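Side-chain contacts in glycosyl transferase (Staphylococcus aureus, PDB 5U02), which belongs to the glycosyl transferases and here comprises a helical linker domain followed by two beta-sheet domains of immunoglobulin-like E-set type: residues A[35-38]-A[39-43]; A[90-93]-A[94-97]; A[106-109]-A[110-113]; A[246-250]-A[251-255]. All coordinates share one frame; numbering follows the deposited sequence.

Interaction 1: residues A[35-38]-A[39-43]; sequences NRHF and SFSRT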
# COMPACT_ATOMS: atom_id res chain seq x y z
N ASN A 35 24.35 -24.86 -19.69
CA ASN A 35 23.33 -23.84 -19.50
C ASN A 35 22.19 -24.09 -20.49
O ASN A 35 21.01 -24.06 -20.13
CB ASN A 35 23.94 -22.45 -19.66
CG ASN A 35 24.93 -22.11 -18.55
OD1 ASN A 35 24.87 -22.68 -17.45
ND2 ASN A 35 25.84 -21.20 -18.84
N ARG A 36 22.56 -24.41 -21.73
CA ARG A 36 21.55 -24.56 -22.77
C ARG A 36 20.78 -25.86 -22.64
O ARG A 36 19.55 -25.87 -22.75
CB ARG A 36 22.21 -24.49 -24.15
CG ARG A 36 22.17 -23.14 -24.87
CD ARG A 36 22.05 -23.45 -26.35
NE ARG A 36 23.18 -24.19 -26.85
CZ ARG A 36 23.09 -25.39 -27.40
NH1 ARG A 36 21.91 -25.99 -27.46
NH2 ARG A 36 24.19 -26.00 -27.87
N HIS A 37 21.50 -26.97 -22.45
CA HIS A 37 20.90 -28.30 -22.39
C HIS A 37 19.88 -28.40 -21.25
O HIS A 37 18.80 -28.98 -21.43
CB HIS A 37 22.01 -29.34 -22.26
CG HIS A 37 21.56 -30.67 -21.74
ND1 HIS A 37 21.06 -31.67 -22.54
CD2 HIS A 37 21.56 -31.16 -20.48
CE1 HIS A 37 20.77 -32.73 -21.80
NE2 HIS A 37 21.06 -32.44 -20.55
N PHE A 38 20.21 -27.87 -20.07
CA PHE A 38 19.25 -27.84 -18.97
C PHE A 38 18.13 -26.84 -19.23
O PHE A 38 17.06 -26.96 -18.63
CB PHE A 38 19.94 -27.50 -17.62
CG PHE A 38 20.57 -28.70 -16.88
CD1 PHE A 38 21.87 -29.11 -17.14
CD2 PHE A 38 19.88 -29.39 -15.89
CE1 PHE A 38 22.45 -30.18 -16.50
CE2 PHE A 38 20.47 -30.46 -15.23
CZ PHE A 38 21.75 -30.85 -15.54
N SER A 39 18.34 -25.86 -20.11
CA SER A 39 17.30 -24.88 -20.39
C SER A 39 16.40 -25.29 -21.54
O SER A 39 15.25 -24.86 -21.60
CB SER A 39 17.93 -23.52 -20.70
OG SER A 39 18.55 -22.96 -19.55
N PHE A 40 16.89 -26.13 -22.46
CA PHE A 40 16.16 -26.37 -23.71
C PHE A 40 16.10 -27.84 -24.13
O PHE A 40 15.81 -28.11 -25.29
CB PHE A 40 16.78 -25.53 -24.83
CG PHE A 40 17.05 -24.11 -24.44
CD1 PHE A 40 16.00 -23.24 -24.19
CD2 PHE A 40 18.34 -23.64 -24.28
CE1 PHE A 40 16.23 -21.93 -23.80
CE2 PHE A 40 18.59 -22.33 -23.90
CZ PHE A 40 17.53 -21.48 -23.66
N SER A 41 16.36 -28.78 -23.23
CA SER A 41 16.31 -30.19 -23.57
C SER A 41 15.29 -30.92 -22.70
O SER A 41 14.57 -30.31 -21.91
CB SER A 41 17.69 -30.84 -23.43
OG SER A 41 17.98 -31.06 -22.06
N ARG A 42 15.25 -32.24 -22.87
CA ARG A 42 14.44 -33.13 -22.05
C ARG A 42 14.73 -32.99 -20.56
O ARG A 42 13.86 -33.32 -19.75
CB ARG A 42 14.71 -34.58 -22.45
CG ARG A 42 13.60 -35.26 -23.20
CD ARG A 42 13.84 -36.75 -23.14
NE ARG A 42 13.71 -37.42 -24.43
CZ ARG A 42 14.74 -37.85 -25.16
NH1 ARG A 42 15.98 -37.66 -24.73
NH2 ARG A 42 14.53 -38.45 -26.32
N THR A 43 15.92 -32.51 -20.20
CA THR A 43 16.31 -32.49 -18.80
C THR A 43 15.54 -31.44 -18.00
O THR A 43 15.34 -31.62 -16.79
CB THR A 43 17.83 -32.26 -18.70
OG1 THR A 43 18.51 -33.17 -19.56
CG2 THR A 43 18.32 -32.48 -17.28

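Interaction 2: residues A[90-93]-A[94-97]; sequences AKDI and DNYR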
# COMPACT_ATOMS: atom_id res chain seq x y z
N ALA A 90 24.98 -37.32 -7.28
CA ALA A 90 24.53 -38.12 -6.14
C ALA A 90 23.35 -39.01 -6.48
O ALA A 90 22.92 -39.79 -5.62
CB ALA A 90 24.18 -37.21 -4.97
N LYS A 91 22.82 -38.92 -7.70
CA LYS A 91 21.65 -39.68 -8.15
C LYS A 91 20.57 -39.70 -7.08
O LYS A 91 20.05 -40.75 -6.68
CB LYS A 91 22.06 -41.09 -8.58
CG LYS A 91 23.36 -41.11 -9.37
CD LYS A 91 23.61 -42.47 -9.99
CE LYS A 91 24.67 -42.37 -11.08
NZ LYS A 91 24.43 -43.34 -12.19
N ASP A 92 20.23 -38.50 -6.63
CA ASP A 92 19.31 -38.25 -5.53
C ASP A 92 18.10 -37.53 -6.11
O ASP A 92 18.12 -36.30 -6.26
CB ASP A 92 20.00 -37.43 -4.45
CG ASP A 92 19.18 -37.28 -3.20
OD1 ASP A 92 17.96 -37.54 -3.23
OD2 ASP A 92 19.77 -36.89 -2.17
N ILE A 93 17.04 -38.28 -6.43
CA ILE A 93 15.90 -37.69 -7.11
C ILE A 93 14.77 -37.30 -6.16
O ILE A 93 13.86 -36.57 -6.57
CB ILE A 93 15.36 -38.63 -8.22
CG1 ILE A 93 14.68 -37.80 -9.31
CG2 ILE A 93 14.39 -39.65 -7.63
CD1 ILE A 93 14.14 -38.60 -10.42
N ASP A 94 14.80 -37.76 -4.91
CA ASP A 94 13.93 -37.15 -3.91
C ASP A 94 14.29 -35.69 -3.71
O ASP A 94 13.41 -34.83 -3.58
CB ASP A 94 14.02 -37.91 -2.58
CG ASP A 94 13.23 -37.22 -1.46
OD1 ASP A 94 13.81 -36.36 -0.76
OD2 ASP A 94 12.04 -37.54 -1.30
N ASN A 95 15.59 -35.38 -3.71
CA ASN A 95 16.05 -34.01 -3.60
C ASN A 95 16.08 -33.31 -4.95
O ASN A 95 15.86 -32.09 -5.01
CB ASN A 95 17.44 -33.97 -2.96
CG ASN A 95 17.42 -34.29 -1.48
OD1 ASN A 95 18.04 -35.25 -1.03
ND2 ASN A 95 16.71 -33.47 -0.71
N TYR A 96 16.37 -34.04 -6.03
CA TYR A 96 16.36 -33.42 -7.36
C TYR A 96 14.98 -32.86 -7.68
O TYR A 96 14.85 -31.72 -8.14
CB TYR A 96 16.79 -34.43 -8.42
CG TYR A 96 17.07 -33.81 -9.78
CD1 TYR A 96 16.04 -33.46 -10.65
CD2 TYR A 96 18.38 -33.58 -10.20
CE1 TYR A 96 16.30 -32.90 -11.88
CE2 TYR A 96 18.65 -33.02 -11.43
CZ TYR A 96 17.61 -32.69 -12.27
OH TYR A 96 17.88 -32.13 -13.50
N ARG A 97 13.93 -33.66 -7.47
CA ARG A 97 12.59 -33.14 -7.71
C ARG A 97 12.27 -32.02 -6.73
O ARG A 97 11.77 -30.97 -7.14
CB ARG A 97 11.56 -34.27 -7.61
CG ARG A 97 10.16 -33.82 -7.99
CD ARG A 97 9.16 -34.96 -7.99
NE ARG A 97 9.38 -35.89 -6.89
CZ ARG A 97 9.75 -37.16 -7.05
NH1 ARG A 97 9.93 -37.67 -8.26
NH2 ARG A 97 9.94 -37.93 -5.98

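Interaction 3: residues A[106-109]-A[110-113]; sequences GQYY and RFDI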
# COMPACT_ATOMS: atom_id res chain seq x y z
N GLY A 106 8.56 -21.36 -4.95
CA GLY A 106 9.36 -20.63 -4.00
C GLY A 106 9.10 -21.08 -2.58
O GLY A 106 8.98 -20.26 -1.66
N GLN A 107 9.02 -22.39 -2.39
CA GLN A 107 8.78 -23.04 -1.10
C GLN A 107 9.99 -23.92 -0.84
O GLN A 107 10.12 -25.01 -1.40
CB GLN A 107 7.47 -23.84 -1.13
CG GLN A 107 7.37 -25.01 -0.18
CD GLN A 107 6.80 -24.62 1.16
OE1 GLN A 107 5.61 -24.33 1.27
NE2 GLN A 107 7.63 -24.65 2.19
N TYR A 108 10.88 -23.43 0.01
CA TYR A 108 12.08 -24.14 0.39
C TYR A 108 11.97 -24.55 1.85
O TYR A 108 11.30 -23.89 2.65
CB TYR A 108 13.32 -23.26 0.17
CG TYR A 108 13.33 -22.60 -1.19
CD1 TYR A 108 13.64 -23.33 -2.33
CD2 TYR A 108 13.00 -21.26 -1.35
CE1 TYR A 108 13.64 -22.75 -3.58
CE2 TYR A 108 12.99 -20.67 -2.61
CZ TYR A 108 13.31 -21.42 -3.72
OH TYR A 108 13.31 -20.85 -4.97
N TYR A 109 12.60 -25.68 2.19
CA TYR A 109 12.65 -26.10 3.58
C TYR A 109 13.25 -25.00 4.45
O TYR A 109 12.67 -24.61 5.47
CB TYR A 109 13.45 -27.40 3.71
CG TYR A 109 13.72 -27.83 5.13
CD1 TYR A 109 12.75 -28.51 5.86
CD2 TYR A 109 14.94 -27.58 5.73
CE1 TYR A 109 12.99 -28.90 7.16
CE2 TYR A 109 15.20 -27.98 7.02
CZ TYR A 109 14.22 -28.64 7.73
OH TYR A 109 14.46 -29.04 9.02
N ARG A 110 14.40 -24.47 4.04
CA ARG A 110 15.04 -23.34 4.69
C ARG A 110 15.63 -22.43 3.61
O ARG A 110 16.11 -22.92 2.59
CB ARG A 110 16.15 -23.79 5.65
CG ARG A 110 15.89 -23.46 7.11
CD ARG A 110 14.85 -24.39 7.72
NE ARG A 110 14.31 -23.86 8.97
CZ ARG A 110 13.28 -24.38 9.62
NH1 ARG A 110 12.67 -25.46 9.15
NH2 ARG A 110 12.85 -23.83 10.75
N PHE A 111 15.58 -21.12 3.85
CA PHE A 111 16.14 -20.17 2.90
C PHE A 111 16.21 -18.79 3.55
O PHE A 111 15.63 -18.55 4.61
CB PHE A 111 15.30 -20.10 1.61
CG PHE A 111 14.14 -19.16 1.69
CD1 PHE A 111 12.95 -19.55 2.29
CD2 PHE A 111 14.22 -17.88 1.16
CE1 PHE A 111 11.87 -18.68 2.36
CE2 PHE A 111 13.15 -17.00 1.24
CZ PHE A 111 11.97 -17.41 1.84
N ASP A 112 16.94 -17.90 2.88
CA ASP A 112 16.91 -16.46 3.13
C ASP A 112 17.67 -15.80 1.98
O ASP A 112 18.38 -16.46 1.23
CB ASP A 112 17.51 -16.09 4.49
CG ASP A 112 18.81 -16.80 4.77
OD1 ASP A 112 19.85 -16.38 4.21
OD2 ASP A 112 18.79 -17.78 5.55
N ILE A 113 17.49 -14.48 1.85
CA ILE A 113 18.10 -13.73 0.77
C ILE A 113 19.37 -13.06 1.27
O ILE A 113 19.47 -12.65 2.43
CB ILE A 113 17.15 -12.68 0.15
CG1 ILE A 113 17.09 -11.41 1.00
CG2 ILE A 113 15.76 -13.27 -0.03
CD1 ILE A 113 16.81 -10.15 0.20

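Interaction 4: residues A[246-250]-A[251-255]; sequences LIHLN and NDFYR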
# COMPACT_ATOMS: atom_id res chain seq x y z
N LEU A 246 -16.38 4.87 -21.59
CA LEU A 246 -16.55 6.30 -21.83
C LEU A 246 -15.95 7.09 -20.67
O LEU A 246 -16.23 6.82 -19.50
CB LEU A 246 -18.03 6.64 -22.00
CG LEU A 246 -18.37 8.09 -22.34
CD1 LEU A 246 -17.89 8.45 -23.73
CD2 LEU A 246 -19.87 8.32 -22.21
N ILE A 247 -15.14 8.09 -21.01
CA ILE A 247 -14.48 8.95 -20.04
C ILE A 247 -14.83 10.39 -20.37
O ILE A 247 -14.87 10.77 -21.55
CB ILE A 247 -12.95 8.73 -20.05
CG1 ILE A 247 -12.61 7.38 -19.41
CG2 ILE A 247 -12.21 9.88 -19.37
CD1 ILE A 247 -11.15 7.01 -19.48
N HIS A 248 -15.11 11.19 -19.34
CA HIS A 248 -15.48 12.59 -19.48
C HIS A 248 -14.45 13.45 -18.76
O HIS A 248 -14.19 13.24 -17.57
CB HIS A 248 -16.87 12.86 -18.91
CG HIS A 248 -17.40 14.24 -19.20
ND1 HIS A 248 -17.24 14.86 -20.42
CD2 HIS A 248 -18.10 15.10 -18.43
CE1 HIS A 248 -17.81 16.05 -20.39
NE2 HIS A 248 -18.35 16.22 -19.20
N LEU A 249 -13.89 14.42 -19.47
CA LEU A 249 -12.73 15.13 -18.95
C LEU A 249 -12.72 16.54 -19.53
O LEU A 249 -12.53 16.70 -20.74
CB LEU A 249 -11.46 14.38 -19.29
CG LEU A 249 -10.15 14.94 -18.79
CD1 LEU A 249 -10.14 15.02 -17.29
CD2 LEU A 249 -9.08 14.02 -19.27
N ASN A 250 -12.92 17.54 -18.68
CA ASN A 250 -12.89 18.95 -19.07
C ASN A 250 -13.78 19.20 -20.29
O ASN A 250 -13.32 19.61 -21.36
CB ASN A 250 -11.45 19.41 -19.34
CG ASN A 250 -10.70 19.75 -18.06
OD1 ASN A 250 -9.95 18.92 -17.52
ND2 ASN A 250 -10.90 20.96 -17.56
N ASN A 251 -15.06 18.90 -20.12
CA ASN A 251 -16.13 19.10 -21.10
C ASN A 251 -15.97 18.23 -22.35
O ASN A 251 -16.83 18.31 -23.24
CB ASN A 251 -16.24 20.57 -21.55
CG ASN A 251 -16.35 21.52 -20.38
OD1 ASN A 251 -15.40 22.24 -20.05
ND2 ASN A 251 -17.51 21.54 -19.73
N ASP A 252 -14.94 17.41 -22.44
CA ASP A 252 -14.66 16.60 -23.62
C ASP A 252 -14.84 15.12 -23.32
O ASP A 252 -14.70 14.67 -22.17
CB ASP A 252 -13.25 16.86 -24.13
CG ASP A 252 -12.96 18.32 -24.33
OD1 ASP A 252 -13.81 19.00 -24.95
OD2 ASP A 252 -11.91 18.80 -23.85
N PHE A 253 -15.15 14.36 -24.36
CA PHE A 253 -15.40 12.93 -24.24
C PHE A 253 -14.27 12.13 -24.87
O PHE A 253 -13.70 12.54 -25.90
CB PHE A 253 -16.73 12.56 -24.88
CG PHE A 253 -17.92 12.95 -24.06
CD1 PHE A 253 -18.42 12.09 -23.09
CD2 PHE A 253 -18.51 14.19 -24.23
CE1 PHE A 253 -19.51 12.46 -22.33
CE2 PHE A 253 -19.60 14.56 -23.47
CZ PHE A 253 -20.10 13.69 -22.51
N TYR A 254 -13.95 11.00 -24.25
CA TYR A 254 -12.88 10.12 -24.69
C TYR A 254 -13.33 8.68 -24.56
O TYR A 254 -14.28 8.37 -23.82
CB TYR A 254 -11.59 10.31 -23.87
CG TYR A 254 -11.04 11.73 -23.87
CD1 TYR A 254 -11.58 12.70 -23.05
CD2 TYR A 254 -9.95 12.07 -24.66
CE1 TYR A 254 -11.06 13.99 -23.03
CE2 TYR A 254 -9.43 13.35 -24.65
CZ TYR A 254 -9.99 14.30 -23.83
OH TYR A 254 -9.48 15.58 -23.82
N ARG A 255 -12.65 7.80 -25.27
CA ARG A 255 -12.80 6.36 -25.08
C ARG A 255 -11.49 5.79 -24.56
O ARG A 255 -10.41 6.22 -24.97
CB ARG A 255 -13.23 5.65 -26.38
CG ARG A 255 -12.27 5.77 -27.56
CD ARG A 255 -12.74 4.87 -28.70
NE ARG A 255 -12.06 5.12 -29.98
CZ ARG A 255 -11.03 4.41 -30.42
NH1 ARG A 255 -10.55 3.41 -29.69
NH2 ARG A 255 -10.48 4.69 -31.60

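Interaction 1: residues A[35-38]-A[39-43]
The carbonyl of Asn35 receives the hydroxyl of Ser39 one helical turn later. Ser39 OG lies 2.8 Å from Asn35 O, and the C=O...OG angle of 158° is fairly open. The hydroxyl reaches back because OG stands beside its own backbone N, opposite the carbonyl carbon (chi1 -68°). The Asn35 amide faces another way, and its OD1 accepts from Met78 N. Next, Arg36 crosses the Phe40 ring at about a right angle, touching it with its aliphatic part. Arg36 CG is 3.8 Å from Phe40 CE2, and Arg36 CB meets the ring at its edge, in plane. Arg36 O takes weak bonds from the N atoms of Ser39 and Phe40. These bonds lie near the C-terminal end of helix 23-40 in the helical linker domain. Further on, Ser41 OG accepts from Thr43 N at 3.1 Å and 167°, an ST turn. His37 packs over this turn. Ser41 OG sits over one face of the imidazole, toward its rim, and Thr43 OG1 approaches obliquely, 2.8 Å from His37 NE2. Thr43 OG1 is hydrogen-bonded to Tyr6 OH of helix 2-17. Finally, the methyl Thr43 CG2 comes obliquely to 3.6 Å from Phe38 CE2.

Interaction 2: residues A[90-93]-A[94-97]
Asp92 accepts from Asn95 N through its carboxylate, and this is an N-cap at the start of helix 93-105. Asp92 OD1 lies 3.2 Å from Asn95 N, with a nearly straight N-H...O angle of 161°. The N-H comes from above the carboxylate plane. CG of Asp92 is turned opposite its own backbone N (chi1 -172°), which carries the carboxylate forward over the first turn. The helix start would add a partial positive charge here, which probably favours the charged form of the acid. The Asn95 side chain lies beside the same carboxylate, its amide plane steeply inclined to it. Just before the cap, Lys91 has positive phi in a Schellman motif that closes the preceding helix. Its NZ donates to Asn60 O.

The first carbonyls of the turn are also used. Asp92 O accepts from Tyr96 N at 2.9 Å, and Ile93 O accepts from Arg97 N at 3.0 Å. The second bond is the straighter, at 166°. Apolar atoms fill in beside them: Ile93 CG1 meets Tyr96 CB at 4.1 Å. The Tyr96 ring leads off toward Phe46 and Leu62. Arg97 NH1 has a weak bond to Gln55 OE1. The bend at chi3 of Arg97 folds its guanidinium back, and Ile93 O lies 4.1 Å above the guanidinium plane, over its centre.

Interaction 3: residues A[106-109]-A[110-113]
Tyr108 turns the edge of its ring toward the face of Phe111 in an offset edge-to-face pair. This is the closely packed half of the contact. The centroids are 5.6 Å apart and the planes stand at 60°. Tyr108 CD2 does the touching, 3.9 Å from Phe111 CG and equally near Phe111 CB. With CG set between the backbone N and the carbonyl carbon (chi1 85°), Phe111 presents its ring to Tyr108 CD2. No hydrogen bond links the two segments; this half is van der Waals packing of the rings and their CB atoms. The far end of Tyr108 is held as well, since its OH is hydrogen-bonded to Met161 O.

The other half is looser and more exposed. Arg110 runs back over one face of the Tyr109 ring. Its NH1 lies 3.8 Å above the ring plane, displaced toward the rim, and is 3.8 Å from Tyr109 CZ. Arg110 CD also reaches the ring, 3.7 Å from Tyr109 CE2. The guanidinium is tilted against the ring rather than laid flat on it. Arg110 CZ is 5.0 Å from the ring centroid, which makes the cation-pi attraction weak at most. Tyr109 OH has a weak hydrogen bond to Glu124.

Gly106, with positive phi, leads out of helix 93-105 into this loop. Strand 110-114 then begins an antiparallel sheet, where Arg110 pairs by its backbone with Gln121. Tyr108 is tucked between that helix, at Ser102 and Tyr103, and strand 117-121, at Leu118 and Ile120.

Interaction 4: residues A[246-250]-A[251-255]
The imidazole of His248 and the ring of Phe253 form an offset stack across the hairpin. Their centroids are 4.4 Å apart and their planes are inclined by 25°. His248 ND1 sits 3.6 Å above the Phe253 ring, over its centre. Phe253 also meets Leu246, whose CD1 comes in obliquely to 3.7 Å from Phe253 CD1. On the other side of the sheet the Tyr254 ring carries Leu249 O at its edge, in plane. Leu249 CB comes obliquely to 3.8 Å from Tyr254 CE1. The Tyr254 ring is stacked on Phe271 of strand 267-274.

The two strands are antiparallel and joined by a type I' turn from Leu249 to Asp252. This is a tight two-residue hairpin in what is probably the first C-terminal E-set-type domain. Asn250 and Asn251 occupy the turn, both with positive phi. Ile247 and Tyr254 form a hydrogen-bonded pair: Tyr254 N reaches Ile247 O at 2.9 Å. Leu249 and Asp252 form the next such pair. His248 and Phe253 lie between them as a non-hydrogen-bonded pair. Residues of strand 352-354 cover their side: Tyr353 touches Leu246, His248 and Phe253.

Asp252 O is gripped twice. Leu249 N donates nearly in line with the carbonyl, at 2.8 Å. His248 ND1 donates from above the carbonyl plane, at 3.1 Å. CG of His248 lies opposite its own backbone N (chi1 -172°), which brings ND1 over to Asp252 O. The modelled bond requires a proton on ND1. It is bent, the acceptor 30° out of the imidazole plane, and probably only favours the rotation that stacks the ring on Phe253.

In the fold
Interactions 1 to 4 follow one another along the chain. Interactions 1 and 2 lie in the helical linker domain, at the C-terminal end of helix 23-40 and the N-terminal end of helix 93-105. Their centres are about 17 Å apart, and they touch where Phe38 and Thr43 pack on the Tyr96 hydroxyl. Interaction 3 comes directly after helix 93-105 and leads into the three-stranded sheet. Its centre is about 18 Å from that of interaction 2, without contact. Interaction 4 is a hairpin in the next, larger sheet, with its centre about 50 Å from that of interaction 3. It lies across the chain's centre from the other three. The set spans an elongated multidomain chain.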